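Uncharacterized protein (Bacteroides ovatus, PDB 4FS7) is of unknown function but, as an extracellular leucine-rich repeat protein of the BspA type, probably binds other proteins. Local coordinates at residues 89-94 / 109-114; 307-312 / 330-335; 324-329 / 347-352. All blocks are in the same frame, centred on the assembly; numbering follows the deposited sequence.

Contact 1 of 3, residues 89-94 / 109-114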
loop_
_atom_site.group_PDB
_atom_site.type_symbol
_atom_site.label_atom_id
_atom_site.label_comp_id
_atom_site.label_asym_id
_atom_site.label_seq_id
_atom_site.Cartn_x
_atom_site.Cartn_y
_atom_site.Cartn_z
ATOM N N ALA A 89 0.353 16.149 -19.240
ATOM C CA ALA A 89 0.565 17.538 -19.660
ATOM C C ALA A 89 1.757 18.228 -18.991
ATOM O O ALA A 89 2.434 19.038 -19.628
ATOM C CB ALA A 89 -0.727 18.331 -19.476
ATOM N N PHE A 90 2.013 17.935 -17.711
ATOM C CA PHE A 90 3.093 18.563 -16.972
ATOM C C PHE A 90 4.043 17.483 -16.431
ATOM O O PHE A 90 4.734 17.716 -15.460
ATOM C CB PHE A 90 2.548 19.446 -15.835
ATOM C CG PHE A 90 1.376 20.276 -16.254
ATOM C CD1 PHE A 90 1.509 21.346 -17.117
ATOM C CD2 PHE A 90 0.143 19.967 -15.807
ATOM C CE1 PHE A 90 0.364 22.061 -17.522
ATOM C CE2 PHE A 90 -0.969 20.669 -16.174
ATOM C CZ PHE A 90 -0.866 21.699 -17.049
ATOM N N GLU A 91 4.088 16.320 -17.083
ATOM C CA GLU A 91 4.911 15.215 -16.603
ATOM C C GLU A 91 6.371 15.667 -16.563
ATOM O O GLU A 91 6.878 16.239 -17.543
ATOM C CB GLU A 91 4.742 13.993 -17.491
ATOM C CG GLU A 91 5.189 12.694 -16.819
ATOM C CD GLU A 91 5.584 11.615 -17.785
ATOM O OE1 GLU A 91 6.326 11.928 -18.750
ATOM O OE2 GLU A 91 5.158 10.452 -17.557
ATOM N N ASN A 92 7.041 15.398 -15.450
ATOM C CA ASN A 92 8.454 15.734 -15.312
ATOM C C ASN A 92 8.801 17.209 -15.426
ATOM O O ASN A 92 9.924 17.555 -15.760
ATOM C CB ASN A 92 9.329 14.861 -16.251
ATOM C CG ASN A 92 9.264 13.387 -15.882
ATOM O OD1 ASN A 92 9.126 13.034 -14.700
ATOM N ND2 ASN A 92 9.366 12.533 -16.881
ATOM N N CYS A 93 7.845 18.065 -15.109
ATOM C CA CYS A 93 8.130 19.476 -14.870
ATOM C C CYS A 93 8.666 19.627 -13.461
ATOM O O CYS A 93 7.973 20.070 -12.543
ATOM C CB CYS A 93 6.901 20.369 -15.083
ATOM S SG CYS A 93 6.422 20.442 -16.860
ATOM N N SER A 94 9.949 19.275 -13.308
ATOM C CA SER A 94 10.539 19.108 -11.971
ATOM C C SER A 94 10.868 20.361 -11.211
ATOM O O SER A 94 11.195 20.271 -10.033
ATOM C CB SER A 94 11.740 18.175 -11.991
ATOM O OG SER A 94 12.532 18.437 -13.095
ATOM N N GLY A 109 -5.957 13.694 -15.914
ATOM C CA GLY A 109 -5.588 12.454 -16.550
ATOM C C GLY A 109 -4.319 11.792 -16.038
ATOM O O GLY A 109 -3.534 12.343 -15.259
ATOM N N ARG A 110 -4.092 10.614 -16.599
ATOM C CA ARG A 110 -2.867 9.825 -16.403
ATOM C C ARG A 110 -1.602 10.686 -16.387
ATOM O O ARG A 110 -1.356 11.405 -17.361
ATOM C CB ARG A 110 -2.794 8.813 -17.555
ATOM C CG ARG A 110 -1.565 7.922 -17.612
ATOM C CD ARG A 110 -1.714 6.828 -18.687
ATOM N NE ARG A 110 -2.587 5.746 -18.238
ATOM C CZ ARG A 110 -2.172 4.692 -17.526
ATOM N NH1 ARG A 110 -0.894 4.580 -17.192
ATOM N NH2 ARG A 110 -3.028 3.761 -17.136
ATOM N N CYS A 111 -0.795 10.570 -15.330
ATOM C CA CYS A 111 0.546 11.129 -15.259
ATOM C C CYS A 111 0.607 12.652 -15.485
ATOM O O CYS A 111 1.693 13.171 -15.764
ATOM C CB CYS A 111 1.500 10.428 -16.240
ATOM S SG CYS A 111 1.783 8.698 -15.820
ATOM N N THR A 112 -0.493 13.385 -15.262
ATOM C CA THR A 112 -0.473 14.806 -15.617
ATOM C C THR A 112 0.573 15.595 -14.839
ATOM O O THR A 112 1.203 16.497 -15.405
ATOM C CB THR A 112 -1.869 15.397 -15.408
ATOM O OG1 THR A 112 -2.762 14.746 -16.283
ATOM C CG2 THR A 112 -1.907 16.904 -15.691
ATOM N N PHE A 113 0.763 15.269 -13.546
ATOM C CA PHE A 113 1.729 15.910 -12.711
ATOM C C PHE A 113 2.773 14.938 -12.185
ATOM O O PHE A 113 3.455 15.230 -11.208
ATOM C CB PHE A 113 1.071 16.637 -11.537
ATOM C CG PHE A 113 0.135 17.721 -11.927
ATOM C CD1 PHE A 113 0.608 19.018 -12.120
ATOM C CD2 PHE A 113 -1.233 17.494 -12.067
ATOM C CE1 PHE A 113 -0.268 20.019 -12.475
ATOM C CE2 PHE A 113 -2.109 18.543 -12.414
ATOM C CZ PHE A 113 -1.602 19.792 -12.589
ATOM N N SER A 114 2.879 13.774 -12.813
ATOM C CA SER A 114 3.862 12.803 -12.387
ATOM C C SER A 114 5.267 13.418 -12.511
ATOM O O SER A 114 5.622 14.004 -13.550
ATOM C CB SER A 114 3.769 11.562 -13.226
ATOM O OG SER A 114 4.758 10.608 -12.786
HETATM O O HOH W 1 7.115 10.878 -14.392
#

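Contact 2 of 3, residues 307-312 / 330-335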
loop_
_atom_site.group_PDB
_atom_site.type_symbol
_atom_site.label_atom_id
_atom_site.label_comp_id
_atom_site.label_asym_id
_atom_site.label_seq_id
_atom_site.Cartn_x
_atom_site.Cartn_y
_atom_site.Cartn_z
ATOM N N SER A 307 -9.763 -22.789 17.787
ATOM C CA SER A 307 -10.181 -22.859 16.395
ATOM C C SER A 307 -9.011 -23.124 15.426
ATOM O O SER A 307 -9.259 -23.426 14.276
ATOM C CB SER A 307 -10.900 -21.559 16.004
ATOM O OG SER A 307 -10.190 -20.414 16.454
ATOM N N VAL A 308 -7.753 -22.986 15.851
ATOM C CA VAL A 308 -6.577 -23.207 14.992
ATOM C C VAL A 308 -6.298 -24.699 14.860
ATOM O O VAL A 308 -6.076 -25.401 15.851
ATOM C CB VAL A 308 -5.343 -22.468 15.515
ATOM C CG1 VAL A 308 -4.165 -22.749 14.585
ATOM C CG2 VAL A 308 -5.638 -20.974 15.671
ATOM N N LYS A 309 -6.234 -25.175 13.634
ATOM C CA LYS A 309 -6.012 -26.585 13.366
ATOM C C LYS A 309 -4.835 -26.957 12.496
ATOM O O LYS A 309 -4.428 -28.108 12.457
ATOM C CB LYS A 309 -7.284 -27.193 12.779
ATOM C CG LYS A 309 -8.469 -27.116 13.806
ATOM C CD LYS A 309 -9.751 -27.788 13.394
ATOM C CE LYS A 309 -10.870 -27.400 14.409
ATOM N NZ LYS A 309 -12.137 -28.133 14.164
ATOM N N PHE A 310 -4.254 -25.986 11.805
ATOM C CA PHE A 310 -3.104 -26.239 10.913
ATOM C C PHE A 310 -2.065 -25.165 11.071
ATOM O O PHE A 310 -2.387 -23.969 11.034
ATOM C CB PHE A 310 -3.540 -26.296 9.456
ATOM C CG PHE A 310 -4.603 -27.321 9.208
ATOM C CD1 PHE A 310 -5.961 -27.031 9.377
ATOM C CD2 PHE A 310 -4.255 -28.613 8.875
ATOM C CE1 PHE A 310 -6.945 -28.010 9.187
ATOM C CE2 PHE A 310 -5.217 -29.582 8.658
ATOM C CZ PHE A 310 -6.569 -29.280 8.831
ATOM N N ILE A 311 -0.807 -25.559 11.217
ATOM C CA ILE A 311 0.318 -24.630 11.265
ATOM C C ILE A 311 1.104 -24.796 9.958
ATOM O O ILE A 311 1.679 -25.849 9.695
ATOM C CB ILE A 311 1.294 -24.888 12.450
ATOM C CG1 ILE A 311 0.545 -25.087 13.784
ATOM C CG2 ILE A 311 2.348 -23.746 12.502
ATOM C CD1 ILE A 311 -0.236 -23.847 14.217
ATOM N N GLY A 312 1.068 -23.774 9.101
ATOM C CA GLY A 312 1.627 -23.845 7.812
ATOM C C GLY A 312 3.121 -23.943 7.737
ATOM O O GLY A 312 3.834 -23.617 8.675
ATOM N N LEU A 330 -6.965 -29.339 19.090
ATOM C CA LEU A 330 -7.412 -29.951 17.845
ATOM C C LEU A 330 -6.418 -29.739 16.673
ATOM O O LEU A 330 -6.760 -29.995 15.515
ATOM C CB LEU A 330 -8.823 -29.458 17.486
ATOM C CG LEU A 330 -9.898 -29.854 18.497
ATOM C CD1 LEU A 330 -11.180 -29.077 18.198
ATOM C CD2 LEU A 330 -10.151 -31.371 18.403
ATOM N N VAL A 331 -5.213 -29.283 16.960
ATOM C CA VAL A 331 -4.209 -29.137 15.879
ATOM C C VAL A 331 -3.948 -30.478 15.196
ATOM O O VAL A 331 -3.680 -31.481 15.863
ATOM C CB VAL A 331 -2.947 -28.473 16.391
ATOM C CG1 VAL A 331 -1.856 -28.455 15.254
ATOM C CG2 VAL A 331 -3.169 -27.034 16.809
ATOM N N GLU A 332 -4.030 -30.468 13.873
ATOM C CA GLU A 332 -3.872 -31.679 13.068
ATOM C C GLU A 332 -2.518 -31.809 12.377
ATOM O O GLU A 332 -2.059 -32.928 12.160
ATOM C CB GLU A 332 -4.950 -31.746 11.989
ATOM C CG GLU A 332 -6.383 -31.816 12.573
ATOM C CD GLU A 332 -7.469 -32.044 11.544
ATOM O OE1 GLU A 332 -7.202 -32.505 10.403
ATOM O OE2 GLU A 332 -8.632 -31.787 11.927
ATOM N N GLU A 333 -1.929 -30.710 11.954
ATOM C CA GLU A 333 -0.704 -30.729 11.144
ATOM C C GLU A 333 0.201 -29.584 11.531
ATOM O O GLU A 333 -0.287 -28.453 11.733
ATOM C CB GLU A 333 -1.017 -30.599 9.639
ATOM C CG GLU A 333 -2.043 -31.623 9.127
ATOM C CD GLU A 333 -2.370 -31.532 7.635
ATOM O OE1 GLU A 333 -1.626 -30.888 6.862
ATOM O OE2 GLU A 333 -3.394 -32.122 7.225
ATOM N N ILE A 334 1.495 -29.885 11.577
ATOM C CA ILE A 334 2.562 -28.911 11.671
ATOM C C ILE A 334 3.370 -29.029 10.386
ATOM O O ILE A 334 3.795 -30.124 10.047
ATOM C CB ILE A 334 3.530 -29.211 12.925
ATOM C CG1 ILE A 334 2.753 -29.035 14.245
ATOM C CG2 ILE A 334 4.772 -28.341 12.898
ATOM C CD1 ILE A 334 3.481 -29.601 15.509
ATOM N N GLY A 335 3.539 -27.937 9.654
ATOM C CA GLY A 335 4.173 -27.972 8.361
ATOM C C GLY A 335 5.669 -28.099 8.322
ATOM O O GLY A 335 6.374 -28.128 9.329
HETATM O O HOH W 2 -7.199 -26.606 18.123
#

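Contact 3 of 3, residues 324-329 / 347-352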
loop_
_atom_site.group_PDB
_atom_site.type_symbol
_atom_site.label_atom_id
_atom_site.label_comp_id
_atom_site.label_asym_id
_atom_site.label_seq_id
_atom_site.Cartn_x
_atom_site.Cartn_y
_atom_site.Cartn_z
ATOM N N SER A 324 8.110 -20.670 24.482
ATOM C CA SER A 324 6.955 -21.562 24.732
ATOM C C SER A 324 5.877 -21.331 23.702
ATOM O O SER A 324 5.587 -20.171 23.350
ATOM C CB SER A 324 6.343 -21.296 26.115
ATOM O OG SER A 324 7.335 -21.367 27.129
ATOM N N ILE A 325 5.218 -22.404 23.303
ATOM C CA ILE A 325 3.977 -22.294 22.576
ATOM C C ILE A 325 3.061 -23.476 22.921
ATOM O O ILE A 325 3.496 -24.645 22.981
ATOM C CB ILE A 325 4.181 -22.111 21.075
ATOM C CG1 ILE A 325 2.882 -21.685 20.359
ATOM C CG2 ILE A 325 4.789 -23.416 20.468
ATOM C CD1 ILE A 325 3.075 -21.352 18.863
ATOM N N ASP A 326 1.832 -23.117 23.257
ATOM C CA ASP A 326 0.777 -24.080 23.576
ATOM C C ASP A 326 -0.004 -24.318 22.317
ATOM O O ASP A 326 -0.706 -23.434 21.824
ATOM C CB ASP A 326 -0.064 -23.525 24.726
ATOM C CG ASP A 326 -1.208 -24.436 25.159
ATOM O OD1 ASP A 326 -1.127 -25.646 24.952
ATOM O OD2 ASP A 326 -2.175 -23.903 25.751
ATOM N N LEU A 327 0.142 -25.501 21.754
ATOM C CA LEU A 327 -0.619 -25.903 20.562
ATOM C C LEU A 327 -1.986 -26.344 21.042
ATOM O O LEU A 327 -2.083 -27.168 21.962
ATOM C CB LEU A 327 0.071 -27.029 19.815
ATOM C CG LEU A 327 1.432 -26.668 19.195
ATOM C CD1 LEU A 327 1.892 -27.849 18.321
ATOM C CD2 LEU A 327 1.398 -25.353 18.435
ATOM N N PRO A 328 -3.048 -25.813 20.445
ATOM C CA PRO A 328 -4.363 -26.118 20.977
ATOM C C PRO A 328 -4.825 -27.516 20.621
ATOM O O PRO A 328 -4.259 -28.223 19.753
ATOM C CB PRO A 328 -5.258 -25.031 20.360
ATOM C CG PRO A 328 -4.560 -24.655 19.112
ATOM C CD PRO A 328 -3.093 -24.727 19.456
ATOM N N TYR A 329 -5.896 -27.911 21.291
ATOM C CA TYR A 329 -6.195 -29.322 21.407
ATOM C C TYR A 329 -6.680 -30.055 20.181
ATOM O O TYR A 329 -6.787 -31.288 20.220
ATOM C CB TYR A 329 -7.127 -29.601 22.600
ATOM C CG TYR A 329 -8.595 -29.346 22.350
ATOM C CD1 TYR A 329 -9.074 -28.075 22.130
ATOM C CD2 TYR A 329 -9.506 -30.384 22.320
ATOM C CE1 TYR A 329 -10.412 -27.839 21.878
ATOM C CE2 TYR A 329 -10.885 -30.163 22.065
ATOM C CZ TYR A 329 -11.340 -28.875 21.876
ATOM O OH TYR A 329 -12.677 -28.627 21.623
ATOM N N ASN A 347 9.524 -25.256 25.267
ATOM C CA ASN A 347 8.255 -25.803 25.736
ATOM C C ASN A 347 7.232 -25.824 24.630
ATOM O O ASN A 347 6.747 -24.767 24.239
ATOM C CB ASN A 347 7.713 -24.977 26.899
ATOM C CG ASN A 347 8.744 -24.731 27.932
ATOM O OD1 ASN A 347 9.268 -25.694 28.512
ATOM N ND2 ASN A 347 9.057 -23.458 28.200
ATOM N N ILE A 348 6.906 -27.008 24.140
ATOM C CA ILE A 348 5.880 -27.203 23.140
ATOM C C ILE A 348 5.247 -28.552 23.393
ATOM O O ILE A 348 5.944 -29.533 23.642
ATOM C CB ILE A 348 6.421 -27.019 21.701
ATOM C CG1 ILE A 348 5.263 -27.118 20.703
ATOM C CG2 ILE A 348 7.567 -28.020 21.401
ATOM C CD1 ILE A 348 5.671 -26.683 19.270
ATOM N N ASN A 349 3.928 -28.570 23.325
ATOM C CA ASN A 349 3.145 -29.781 23.432
ATOM C C ASN A 349 2.669 -30.292 22.090
ATOM O O ASN A 349 2.529 -29.509 21.136
ATOM C CB ASN A 349 1.908 -29.538 24.303
ATOM C CG ASN A 349 0.999 -28.484 23.717
ATOM O OD1 ASN A 349 1.424 -27.369 23.426
ATOM N ND2 ASN A 349 -0.241 -28.838 23.499
ATOM N N PHE A 350 2.390 -31.588 22.032
ATOM C CA PHE A 350 1.953 -32.252 20.831
ATOM C C PHE A 350 0.625 -32.930 21.087
ATOM O O PHE A 350 0.570 -34.070 21.581
ATOM C CB PHE A 350 3.031 -33.219 20.392
ATOM C CG PHE A 350 4.264 -32.501 19.987
ATOM C CD1 PHE A 350 4.377 -31.947 18.718
ATOM C CD2 PHE A 350 5.292 -32.269 20.865
ATOM C CE1 PHE A 350 5.509 -31.237 18.380
ATOM C CE2 PHE A 350 6.449 -31.547 20.509
ATOM C CZ PHE A 350 6.538 -31.025 19.238
ATOM N N PRO A 351 -0.463 -32.253 20.749
ATOM C CA PRO A 351 -1.748 -32.842 21.054
ATOM C C PRO A 351 -2.025 -34.136 20.288
ATOM O O PRO A 351 -1.506 -34.321 19.219
ATOM C CB PRO A 351 -2.724 -31.740 20.656
ATOM C CG PRO A 351 -1.949 -30.485 20.823
ATOM C CD PRO A 351 -0.565 -30.827 20.421
ATOM N N LEU A 352 -2.838 -35.025 20.858
ATOM C CA LEU A 352 -3.100 -36.318 20.241
ATOM C C LEU A 352 -3.910 -36.227 18.948
ATOM O O LEU A 352 -3.964 -37.191 18.216
ATOM C CB LEU A 352 -3.777 -37.260 21.248
#

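Contact 1 of 3, residues 89-94 / 109-114
Two backbone hydrogen bonds join residues 89-94 to 109-114, and in both the first segment donates. Asn92 N meets Ser114 O at 2.8 Å almost along the C=O axis, with an N-H...O angle of 171°. Phe90 N reaches Thr112 O in the carbonyl plane but is more bent, at 138°. A CA-H...O contact from Glu91 to Ser114 O adds to the first bond. Neither segment is regular helix or strand: type II turns run from Phe90 to Cys93 and from Gly109 to Thr112, and a type I turn from Cys111 to Ser114. The two segments appear to be equivalent loops of successive coils of the leucine-rich repeat; backbone hydrogen bonds join Ala89 with Phe67 and Glu91 with Gly69. Apolar packing centres on Phe90 and Phe113, which lie side by side and point the same way, centroids 5.0 Å apart and planes oblique at 31°. Phe90 CD2 sits over one face of the Phe113 ring, 3.4 Å from CE1. Ala89 CB covers a face of the Phe90 ring, while Thr112 CG2 lies 3.7 Å from Phe90 CD2. Within residues 109-114, Thr112 OG1 hydrogen-bonds to Gly109 O at 2.7 Å. A water links Asn92 OD1 to Ser114 OG.

Contact 2 of 3, residues 307-312 / 330-335
Three backbone hydrogen bonds join residues 307-312 to 330-335 around the short parallel strands 310-311 and 333-334, Phe310 beside Glu333 and Ile311 beside Ile334. Lys309 O accepts from Glu332 N at 2.8 Å, in its carbonyl plane and nearly straight (175°). Ile311 uses both of its backbone polar groups: its N donates to Glu333 O at 3.0 Å, and its O takes Gly335 N at 2.8 Å, nearly along the C=O axis but bent at the hydrogen (137°). Before Lys309 in the chain, where the segments diverge, a water donates to Val308 O and accepts from Leu330 N. On the face bearing Phe310, the ring lies alongside two extended glutamates. The Glu333 carboxylate stands at the ring edge, Glu333 OE2 3.4 Å from Phe310 CE2, its plane turned 86° from the ring; Glu332 OE1 lies 3.6 Å from Phe310 CZ. Arg355 forms salt bridges with Glu332 OE1 and Glu333 OE2. Lys309 NZ remains 5.5 Å from Glu332 OE2, too far for direct pairing. On the other face Ile311 and Ile334 enter the repeat core. Sharing Arg355 would be expected to favour the ionised form of both glutamates; the ring edge of Phe310 faces Glu333 alone.

Contact 3 of 3, residues 324-329 / 347-352
The amide of Asn349 bonds at both ends to the backbone of Leu327. Asn349 OD1 accepts from Leu327 N at 2.8 Å, on a lone pair, and Asn349 ND2 donates to Leu327 O at 2.9 Å, again on a lone pair and 9° out of the amide plane. These two bonds fix the amide's rotation. Asn349 CG lies in the crowded position between its own N and carbonyl carbon (chi1 61°), which brings the amide end close to residues 324-329. The Asp326 carboxylate crosses this amide obliquely without a hydrogen bond. Near the start of the segments, Ile325 N reaches Asn347 O at 3.0 Å, nearly along the C=O axis, and Asn347 ND2 donates to Ser324 OG at 2.9 Å, with Ser324 OG in the amide plane of Asn347.

On the face opposite Ser324 and Asn347, Ile325 and Ile348 run side by side, Ile325 CG2 3.6 Å from Ile348 CD1. Leu327 CD1 lies 4.1 Å from Ile348 CD1 and also covers Asn349 O, a buried carbonyl with no polar partner in the model. Further along, Pro351 CD packs against Leu327 CB at 3.9 Å. Beyond this shell, Val302 and Leu304 of strand 301-304 back Ile325, and Ile334 backs both Leu327 and Phe350. Short parallel strands, here weakly bonded, with isoleucines and then a leucine packed into the core, are typical of the leucine-rich repeat solenoid.

Overall arrangement
Contacts 2 and 3 belong to the same part of the repeat coil, their centres 10 Å apart and their segments alternating along the chain: strand 324-325 comes between strands 310-311 and 333-334. They meet in the core, where Ile334 packs on Leu327 and Phe350; Val308 O also packs against Pro328. Contact 1 sits on the opposite side of the chain's centre, about 37 Å from contact 2 and 44 Å from contact 3 between nearest atoms. It is the buried one, joining loop turns by two backbone hydrogen bonds and an oblique phenylalanine pair. The other two are partly buried: contact 2 joins parallel strands mainly by backbone bonds, with charged side chains outside, contact 3 weakly bonded strands largely by asparagine amides.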